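Local structure of arabinogalactan endo-1,4-beta-galactosidase (7OSK) at residues 60-63 with 68-71; 81-86 with 376-381. The protein probably hydrolyses internal beta-1,4-galactosidic bonds of galactan and arabinogalactan chains, the part described here being its family 53 glycoside hydrolase catalytic domain. One frame throughout, in Å; residues are numbered along the deposited sequence.

From the N terminus, the chain passes through barrel strand 51-55 into the short helix 59-65. Contact 1 closes a small loop there, turning residues 68-71 back against 60-63 with four residues between. The chain then enters helix 79-85, where contact 2 opens. Its partner, 376-381, comes only after the rest of the barrel, in the long segment following strand 346-352, so contact 2 brings the first beta-alpha connection of the barrel against the connection after its last strand. The two lie in series, neither nested nor crossed; the centres of contact 1 and contact 2 are about 9 Å apart. They touch directly: Ile-82 CD1 packs 3.5 Å from Tyr-70 C, and Tyr-70 CD1 lies 3.5 Å from Asn-381 O.

Contact 1 of 2, residues 60-63 with 68-71; sequences PWII and KYYD
Ile-62 and Tyr-69 meet at about a right angle, the isoleucine approaching the phenol from its oxygen end: Ile-62 CD1 is 3.5 Å from Tyr-69 OH, and Ile-62 CG2 is 4.1 Å from the same oxygen. With chi1 of -66° Ile-62 CG1 lies beside the backbone N, and an extended second torsion carries CD1 out to the hydroxyl. On the other segment, chi1 of -68° sets Tyr-69 CG anti to the carbonyl carbon, and the end of the side chain thereby comes near the helix although its CB does not point there. Ile-63 adds an apolar touch, its CG1 lying 4.3 Å from Tyr-69 CE2, at the ring edge and near the ring plane. No hydrogen bond joins the two segments, and the buried surface is small, 134 Å² over both sides.

The hydroxyl, although met by aliphatic carbon, is satisfied by a hydrogen bond to Thr-355 O, in the segment that follows the last barrel strand. Behind it, the Tyr-69 ring points its edge at the face of Phe-378 (edge-to-face), and the side chain also touches Leu-79 and Ile-82 of helix 79-85. Ile-62 also packs against Ile-357 and Ala-362, its side chain about 6 Å from that of the calcium ligand Asn-370. The arrangement is thus packing within the first beta-alpha connection of a (beta/alpha)8 barrel, where the short helix 59-65 and the loop after it meet the long final connection that carries Asn-370.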
loop_
_atom_site.group_PDB
_atom_site.type_symbol
_atom_site.label_atom_id
_atom_site.label_comp_id
_atom_site.label_asym_id
_atom_site.label_seq_id
_atom_site.Cartn_x
_atom_site.Cartn_y
_atom_site.Cartn_z
ATOM N N PRO A 60 13.896 -2.009 -1.184
ATOM C CA PRO A 60 15.170 -1.300 -1.006
ATOM C C PRO A 60 16.066 -1.905 0.072
ATOM O O PRO A 60 17.275 -1.989 -0.129
ATOM C CB PRO A 60 14.728 0.114 -0.612
ATOM C CG PRO A 60 13.377 0.256 -1.202
ATOM C CD PRO A 60 12.749 -1.093 -1.050
ATOM N N TRP A 61 15.479 -2.328 1.189
ATOM C CA TRP A 61 16.241 -2.951 2.268
ATOM C C TRP A 61 16.823 -4.293 1.827
ATOM O O TRP A 61 17.982 -4.594 2.102
ATOM C CB TRP A 61 15.353 -3.132 3.502
ATOM C CG TRP A 61 16.026 -3.794 4.675
ATOM C CD1 TRP A 61 15.736 -5.020 5.198
ATOM C CD2 TRP A 61 17.092 -3.261 5.471
ATOM N NE1 TRP A 61 16.553 -5.283 6.268
ATOM C CE2 TRP A 61 17.395 -4.219 6.457
ATOM C CE3 TRP A 61 17.820 -2.066 5.445
ATOM C CZ2 TRP A 61 18.395 -4.023 7.409
ATOM C CZ3 TRP A 61 18.814 -1.873 6.391
ATOM C CH2 TRP A 61 19.091 -2.847 7.360
ATOM N N ILE A 62 16.010 -5.085 1.133
ATOM C CA ILE A 62 16.437 -6.387 0.624
ATOM C C ILE A 62 17.658 -6.261 -0.290
ATOM O O ILE A 62 18.597 -7.050 -0.195
ATOM C CB ILE A 62 15.289 -7.085 -0.145
ATOM C CG1 ILE A 62 14.156 -7.441 0.822
ATOM C CG2 ILE A 62 15.788 -8.342 -0.859
ATOM C CD1 ILE A 62 12.903 -8.001 0.158
ATOM N N ILE A 63 17.635 -5.268 -1.175
ATOM C CA ILE A 63 18.723 -5.057 -2.127
ATOM C C ILE A 63 20.016 -4.669 -1.409
ATOM O O ILE A 63 21.109 -5.065 -1.821
ATOM C CB ILE A 63 18.358 -3.965 -3.158
ATOM C CG1 ILE A 63 17.080 -4.351 -3.910
ATOM C CG2 ILE A 63 19.501 -3.750 -4.151
ATOM C CD1 ILE A 63 16.500 -3.242 -4.767
ATOM N N LYS A 68 18.592 -10.510 -4.545
ATOM C CA LYS A 68 18.577 -10.405 -6.002
ATOM C C LYS A 68 17.222 -10.792 -6.589
ATOM O O LYS A 68 16.596 -11.754 -6.145
ATOM C CB LYS A 68 19.669 -11.293 -6.607
ATOM C CG LYS A 68 21.087 -10.903 -6.214
ATOM C CD LYS A 68 22.104 -11.896 -6.765
ATOM C CE LYS A 68 23.531 -11.491 -6.429
ATOM N NZ LYS A 68 23.920 -10.204 -7.072
ATOM N N TYR A 69 16.784 -10.035 -7.594
ATOM C CA TYR A 69 15.542 -10.316 -8.309
ATOM C C TYR A 69 15.836 -10.804 -9.724
ATOM O O TYR A 69 16.729 -10.285 -10.398
ATOM C CB TYR A 69 14.653 -9.073 -8.361
ATOM C CG TYR A 69 14.101 -8.662 -7.017
ATOM C CD1 TYR A 69 12.905 -9.187 -6.547
ATOM C CD2 TYR A 69 14.774 -7.750 -6.219
ATOM C CE1 TYR A 69 12.396 -8.815 -5.321
ATOM C CE2 TYR A 69 14.273 -7.372 -4.990
ATOM C CZ TYR A 69 13.084 -7.906 -4.546
ATOM O OH TYR A 69 12.582 -7.530 -3.321
ATOM N N TYR A 70 15.073 -11.800 -10.167
ATOM C CA TYR A 70 15.258 -12.395 -11.487
ATOM C C TYR A 70 13.969 -12.318 -12.306
ATOM O O TYR A 70 12.869 -12.442 -11.766
ATOM C CB TYR A 70 15.719 -13.848 -11.352
ATOM C CG TYR A 70 16.979 -14.004 -10.531
ATOM C CD1 TYR A 70 16.926 -14.066 -9.146
ATOM C CD2 TYR A 70 18.222 -14.086 -11.143
ATOM C CE1 TYR A 70 18.075 -14.206 -8.394
ATOM C CE2 TYR A 70 19.374 -14.226 -10.399
ATOM C CZ TYR A 70 19.296 -14.285 -9.026
ATOM O OH TYR A 70 20.444 -14.425 -8.280
ATOM N N ASP A 71 14.118 -12.110 -13.611
ATOM C CA ASP A 71 12.975 -11.947 -14.505
ATOM C C ASP A 71 12.317 -13.290 -14.815
ATOM O O ASP A 71 12.653 -14.309 -14.210
ATOM C CB ASP A 71 13.413 -11.262 -15.803
ATOM C CG ASP A 71 14.429 -12.078 -16.578
ATOM O OD1 ASP A 71 14.986 -13.035 -16.000
ATOM O OD2 ASP A 71 14.676 -11.762 -17.761
#

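Contact 2 of 2, residues 81-86 with 376-381; sequences DILKEN and ALFDFN
Phe-378 and Ile-82 are brought together by their first torsions: chi1 of -63° sets the Phe-378 ring beside its own backbone N, and chi1 of -59° puts Ile-82 CG2 anti to the backbone N, where it meets the ring. The site belongs to a (beta/alpha)8 barrel. Helix 79-85 lies after the first strand, and 376-381 lies in the connection after the eighth, so the contact joins the first beta-alpha unit to the connection after the last strand, neighbours in the closed barrel. The contact is entirely apolar: no hydrogen bond crosses it and 117 Å² is buried in all. All three touching side chains are buried.

Ile-82 CG2 comes within 4.0 Å of Phe-378 CE2. Leu-83 crosses the phenylalanine at about a right angle. Both touching methyls lie near the ring plane, so the CE1-CZ-CE2 edge is what faces the helix. Behind the contact, Leu-83 and Leu-377 both touch Val-54 of strand 51-55, which places the packing against the outside of the barrel wall. Leu-377 is further held by backbone hydrogen bonds to Ala-354 and Leu-385. Of the two Leu-83 methyls it is CD2 that does the touching, 4.1 Å from Phe-378 CZ and 4.2 Å from Phe-378 CE1.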
loop_
_atom_site.group_PDB
_atom_site.type_symbol
_atom_site.label_atom_id
_atom_site.label_comp_id
_atom_site.label_asym_id
_atom_site.label_seq_id
_atom_site.Cartn_x
_atom_site.Cartn_y
_atom_site.Cartn_z
ATOM N N ASP A 81 12.815 -2.773 -13.567
ATOM C CA ASP A 81 12.729 -3.179 -14.964
ATOM C C ASP A 81 11.850 -4.420 -15.096
ATOM O O ASP A 81 11.090 -4.548 -16.054
ATOM C CB ASP A 81 14.119 -3.451 -15.548
ATOM C CG ASP A 81 14.926 -2.184 -15.758
ATOM O OD1 ASP A 81 14.318 -1.119 -15.994
ATOM O OD2 ASP A 81 16.171 -2.255 -15.697
ATOM N N ILE A 82 11.954 -5.328 -14.129
ATOM C CA ILE A 82 11.144 -6.540 -14.141
ATOM C C ILE A 82 9.669 -6.185 -13.978
ATOM O O ILE A 82 8.806 -6.756 -14.644
ATOM C CB ILE A 82 11.562 -7.523 -13.028
ATOM C CG1 ILE A 82 13.033 -7.914 -13.192
ATOM C CG2 ILE A 82 10.675 -8.771 -13.055
ATOM C CD1 ILE A 82 13.571 -8.802 -12.080
ATOM N N LEU A 83 9.384 -5.242 -13.087
ATOM C CA LEU A 83 8.012 -4.824 -12.840
ATOM C C LEU A 83 7.424 -4.109 -14.051
ATOM O O LEU A 83 6.278 -4.358 -14.431
ATOM C CB LEU A 83 7.943 -3.914 -11.613
ATOM C CG LEU A 83 8.324 -4.552 -10.274
ATOM C CD1 LEU A 83 8.228 -3.529 -9.150
ATOM C CD2 LEU A 83 7.447 -5.760 -9.971
ATOM N N LYS A 84 8.209 -3.224 -14.656
ATOM C CA LYS A 84 7.727 -2.425 -15.777
ATOM C C LYS A 84 7.370 -3.311 -16.964
ATOM O O LYS A 84 6.310 -3.150 -17.567
ATOM C CB LYS A 84 8.772 -1.384 -16.193
ATOM C CG LYS A 84 8.227 -0.256 -17.075
ATOM C CD LYS A 84 7.112 0.534 -16.384
ATOM C CE LYS A 84 6.593 1.667 -17.256
ATOM N NZ LYS A 84 5.433 2.356 -16.623
ATOM N N GLU A 85 8.251 -4.252 -17.289
ATOM C CA GLU A 85 8.036 -5.123 -18.440
ATOM C C GLU A 85 6.905 -6.116 -18.173
ATOM O O GLU A 85 6.400 -6.754 -19.097
ATOM C CB GLU A 85 9.326 -5.867 -18.805
ATOM C CG GLU A 85 9.552 -7.189 -18.075
ATOM C CD GLU A 85 10.796 -7.910 -18.564
ATOM O OE1 GLU A 85 11.668 -7.245 -19.162
ATOM O OE2 GLU A 85 10.900 -9.139 -18.356
ATOM N N ASN A 86 6.513 -6.243 -16.908
ATOM C CA ASN A 86 5.426 -7.139 -16.529
ATOM C C ASN A 86 4.076 -6.432 -16.476
ATOM O O ASN A 86 3.045 -7.071 -16.266
ATOM C CB ASN A 86 5.723 -7.786 -15.179
ATOM C CG ASN A 86 6.534 -9.062 -15.310
ATOM O OD1 ASN A 86 5.976 -10.157 -15.398
ATOM N ND2 ASN A 86 7.856 -8.928 -15.333
ATOM N N ALA A 376 4.044 -13.007 -2.096
ATOM C CA ALA A 376 4.772 -12.110 -2.987
ATOM C C ALA A 376 4.528 -12.516 -4.436
ATOM O O ALA A 376 3.937 -13.559 -4.698
ATOM C CB ALA A 376 6.259 -12.127 -2.667
ATOM N N LEU A 377 4.973 -11.682 -5.372
ATOM C CA LEU A 377 4.855 -11.996 -6.794
ATOM C C LEU A 377 6.164 -12.577 -7.332
ATOM O O LEU A 377 6.315 -12.785 -8.537
ATOM C CB LEU A 377 4.453 -10.747 -7.584
ATOM C CG LEU A 377 3.054 -10.201 -7.277
ATOM C CD1 LEU A 377 2.815 -8.873 -7.982
ATOM C CD2 LEU A 377 1.981 -11.202 -7.674
ATOM N N PHE A 378 7.101 -12.837 -6.422
ATOM C CA PHE A 378 8.356 -13.512 -6.737
ATOM C C PHE A 378 8.474 -14.748 -5.852
ATOM O O PHE A 378 7.944 -14.761 -4.741
ATOM C CB PHE A 378 9.554 -12.585 -6.510
ATOM C CG PHE A 378 9.562 -11.369 -7.389
ATOM C CD1 PHE A 378 8.782 -10.270 -7.079
ATOM C CD2 PHE A 378 10.364 -11.319 -8.519
ATOM C CE1 PHE A 378 8.790 -9.145 -7.885
ATOM C CE2 PHE A 378 10.378 -10.196 -9.329
ATOM C CZ PHE A 378 9.590 -9.108 -9.009
ATOM N N ASP A 379 9.163 -15.783 -6.328
ATOM C CA ASP A 379 9.343 -16.985 -5.519
ATOM C C ASP A 379 10.488 -16.796 -4.526
ATOM O O ASP A 379 11.081 -15.719 -4.445
ATOM C CB ASP A 379 9.583 -18.222 -6.399
ATOM C CG ASP A 379 10.826 -18.111 -7.273
ATOM O OD1 ASP A 379 11.815 -17.460 -6.871
ATOM O OD2 ASP A 379 10.811 -18.703 -8.373
ATOM N N PHE A 380 10.797 -17.851 -3.780
ATOM C CA PHE A 380 11.793 -17.780 -2.717
ATOM C C PHE A 380 13.184 -17.504 -3.275
ATOM O O PHE A 380 14.028 -16.912 -2.602
ATOM C CB PHE A 380 11.794 -19.080 -1.908
ATOM C CG PHE A 380 10.434 -19.478 -1.403
ATOM C CD1 PHE A 380 9.454 -18.523 -1.187
ATOM C CD2 PHE A 380 10.131 -20.806 -1.149
ATOM C CE1 PHE A 380 8.202 -18.882 -0.726
ATOM C CE2 PHE A 380 8.878 -21.171 -0.685
ATOM C CZ PHE A 380 7.914 -20.207 -0.475
ATOM N N ASN A 381 13.415 -17.932 -4.511
ATOM C CA ASN A 381 14.696 -17.711 -5.168
ATOM C C ASN A 381 14.764 -16.333 -5.827
ATOM O O ASN A 381 15.723 -16.016 -6.530
ATOM C CB ASN A 381 14.949 -18.807 -6.203
ATOM C CG ASN A 381 14.967 -20.193 -5.585
ATOM O OD1 ASN A 381 15.464 -20.384 -4.474
ATOM N ND2 ASN A 381 14.417 -21.168 -6.301
#